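Local coordinates for pyruvate carboxylase protein (Rhizobium etli, PDB 2QF7), which belongs to the biotin-dependent carboxylases, large multidomain enzymes, and is assembled here from four chains, at residues D915-V923 / E946-K954. Sequence-based numbering, arbitrary orientation.
Sequences DVVSPDREV and EALQKKALK
Three flat carbonyl groups, of Val916, Ser918 and Arg921, accept hydrogen bonds from Lys951 NZ. Lys951 NZ lies above the carbonyl plane of Val916, 2.7 Å from Val916 O and 58° out of that plane. It approaches the Ser918 carbonyl in plane, with Lys951 NZ to Ser918 O at 2.8 Å. Arg921 O takes Lys951 NZ almost head-on, 2.6 Å away with a C=O...N angle of 160°. Lys951 reaches this site from helix 946-953 as an extended chain, with CG anti to the backbone N (chi1 -175°). Val923 crosses the lysine at about a right angle, and Val923 CG2 sits 3.7 Å from Lys951 NZ. Beside this polar site, Leu948 CD1 packs against Val916 CG1 at 4.0 Å and Val917 CG1 at 4.1 Å. Met885 of helix 872-885 touches all three of these residues. The contact joins helix 946-953 to the end of helix 913-917 and to the turn and loop that follow, all within the conserved carboxylase domain. The ammonium group uses three hydrogen bonds to fasten both the helix end and the type I turn Ser918-Arg921 to helix 946-953. The carbonyl dipoles of the helix end and of the turn probably stabilise the positive charge of Lys951.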
# COMPACT_ATOMS: atom_id res chain seq x y z
N ASP A 915 36.50 -36.27 28.73
CA ASP A 915 35.27 -35.85 29.40
C ASP A 915 34.10 -36.69 28.90
O ASP A 915 33.30 -37.18 29.68
CB ASP A 915 34.91 -34.40 29.06
CG ASP A 915 35.81 -33.37 29.73
OD1 ASP A 915 36.42 -33.69 30.75
OD2 ASP A 915 35.88 -32.24 29.21
N VAL A 916 33.97 -36.80 27.59
CA VAL A 916 32.87 -37.56 26.98
C VAL A 916 32.82 -39.01 27.50
O VAL A 916 31.75 -39.49 27.85
CB VAL A 916 32.90 -37.51 25.43
CG1 VAL A 916 31.76 -38.33 24.81
CG2 VAL A 916 32.78 -36.05 24.90
N VAL A 917 33.96 -39.68 27.60
CA VAL A 917 33.94 -41.11 27.96
C VAL A 917 34.02 -41.40 29.47
O VAL A 917 33.67 -42.51 29.92
CB VAL A 917 34.97 -41.94 27.14
CG1 VAL A 917 34.77 -41.70 25.65
CG2 VAL A 917 36.40 -41.60 27.53
N SER A 918 34.45 -40.41 30.26
CA SER A 918 34.71 -40.60 31.67
C SER A 918 33.49 -41.05 32.47
O SER A 918 32.39 -40.55 32.23
CB SER A 918 35.25 -39.31 32.29
OG SER A 918 34.23 -38.63 32.98
N PRO A 919 33.69 -41.98 33.44
CA PRO A 919 32.60 -42.38 34.34
C PRO A 919 32.10 -41.28 35.27
O PRO A 919 31.05 -41.46 35.89
CB PRO A 919 33.22 -43.52 35.17
CG PRO A 919 34.70 -43.32 35.10
CD PRO A 919 34.93 -42.74 33.71
N ASP A 920 32.83 -40.18 35.42
CA ASP A 920 32.40 -39.14 36.38
C ASP A 920 32.01 -37.79 35.80
O ASP A 920 31.94 -36.80 36.52
CB ASP A 920 33.36 -38.97 37.59
CG ASP A 920 34.57 -39.91 37.56
OD1 ASP A 920 35.45 -39.73 36.69
OD2 ASP A 920 34.63 -40.81 38.43
N ARG A 921 31.76 -37.73 34.49
CA ARG A 921 31.18 -36.54 33.91
C ARG A 921 29.89 -36.93 33.19
O ARG A 921 29.91 -37.72 32.25
CB ARG A 921 32.18 -35.85 32.97
CG ARG A 921 31.66 -34.60 32.28
CD ARG A 921 31.73 -33.34 33.16
NE ARG A 921 31.38 -32.15 32.36
CZ ARG A 921 32.26 -31.33 31.80
NH1 ARG A 921 33.56 -31.54 31.95
NH2 ARG A 921 31.83 -30.29 31.08
N GLU A 922 28.77 -36.38 33.67
CA GLU A 922 27.45 -36.66 33.06
C GLU A 922 27.37 -36.00 31.71
O GLU A 922 27.78 -34.84 31.55
CB GLU A 922 26.30 -36.18 33.95
CG GLU A 922 26.19 -36.93 35.28
N VAL A 923 26.85 -36.71 30.72
CA VAL A 923 26.71 -36.16 29.39
C VAL A 923 25.36 -36.64 28.87
O VAL A 923 25.03 -37.82 29.03
CB VAL A 923 27.84 -36.66 28.43
CG1 VAL A 923 27.59 -36.22 27.01
CG2 VAL A 923 29.21 -36.21 28.89
N GLU A 946 33.25 -50.03 23.92
CA GLU A 946 32.35 -50.51 24.96
C GLU A 946 32.01 -49.46 26.03
O GLU A 946 30.83 -49.29 26.39
CB GLU A 946 32.91 -51.78 25.64
CG GLU A 946 32.87 -53.05 24.73
CD GLU A 946 33.49 -54.26 25.43
OE1 GLU A 946 33.87 -54.14 26.61
OE2 GLU A 946 33.60 -55.33 24.80
N ALA A 947 33.02 -48.76 26.53
CA ALA A 947 32.80 -47.76 27.61
C ALA A 947 31.93 -46.57 27.16
O ALA A 947 31.02 -46.15 27.88
CB ALA A 947 34.13 -47.28 28.21
N LEU A 948 32.21 -46.02 25.99
CA LEU A 948 31.36 -45.01 25.40
C LEU A 948 29.93 -45.53 25.20
O LEU A 948 28.97 -44.83 25.55
CB LEU A 948 31.96 -44.55 24.07
CG LEU A 948 31.18 -43.59 23.16
CD1 LEU A 948 31.15 -42.20 23.79
CD2 LEU A 948 31.81 -43.55 21.77
N GLN A 949 29.79 -46.72 24.61
CA GLN A 949 28.45 -47.22 24.33
C GLN A 949 27.65 -47.41 25.64
O GLN A 949 26.50 -46.99 25.73
CB GLN A 949 28.52 -48.49 23.45
CG GLN A 949 27.33 -49.45 23.45
CD GLN A 949 27.71 -50.74 22.75
OE1 GLN A 949 28.42 -51.57 23.31
NE2 GLN A 949 27.29 -50.89 21.51
N LYS A 950 28.28 -47.99 26.65
CA LYS A 950 27.63 -48.18 27.95
C LYS A 950 27.18 -46.84 28.55
O LYS A 950 26.04 -46.72 29.03
CB LYS A 950 28.57 -48.89 28.94
CG LYS A 950 27.84 -49.54 30.12
CD LYS A 950 28.84 -50.19 31.13
CE LYS A 950 28.10 -51.23 31.99
NZ LYS A 950 28.89 -51.83 33.14
N LYS A 951 28.08 -45.86 28.55
CA LYS A 951 27.74 -44.55 29.10
C LYS A 951 26.54 -43.93 28.40
O LYS A 951 25.58 -43.50 29.05
CB LYS A 951 28.92 -43.59 29.04
CG LYS A 951 28.64 -42.25 29.72
CD LYS A 951 29.89 -41.46 29.88
CE LYS A 951 29.57 -40.03 30.26
NZ LYS A 951 30.83 -39.24 30.34
N ALA A 952 26.61 -43.91 27.06
CA ALA A 952 25.59 -43.28 26.22
C ALA A 952 24.22 -43.96 26.27
O ALA A 952 23.20 -43.28 26.20
CB ALA A 952 26.07 -43.22 24.79
N LEU A 953 24.19 -45.29 26.39
CA LEU A 953 22.92 -46.01 26.32
C LEU A 953 22.10 -45.96 27.61
O LEU A 953 20.92 -46.33 27.62
CB LEU A 953 23.15 -47.44 25.86
CG LEU A 953 23.45 -47.54 24.35
CD1 LEU A 953 23.79 -48.96 23.96
CD2 LEU A 953 22.28 -47.05 23.53
N LYS A 954 22.74 -45.56 28.71
CA LYS A 954 22.05 -45.39 30.00
C LYS A 954 21.13 -46.57 30.32
O LYS A 954 19.97 -46.38 30.73
CB LYS A 954 21.29 -44.05 30.06
CG LYS A 954 22.12 -42.79 29.78
CD LYS A 954 21.32 -41.49 30.04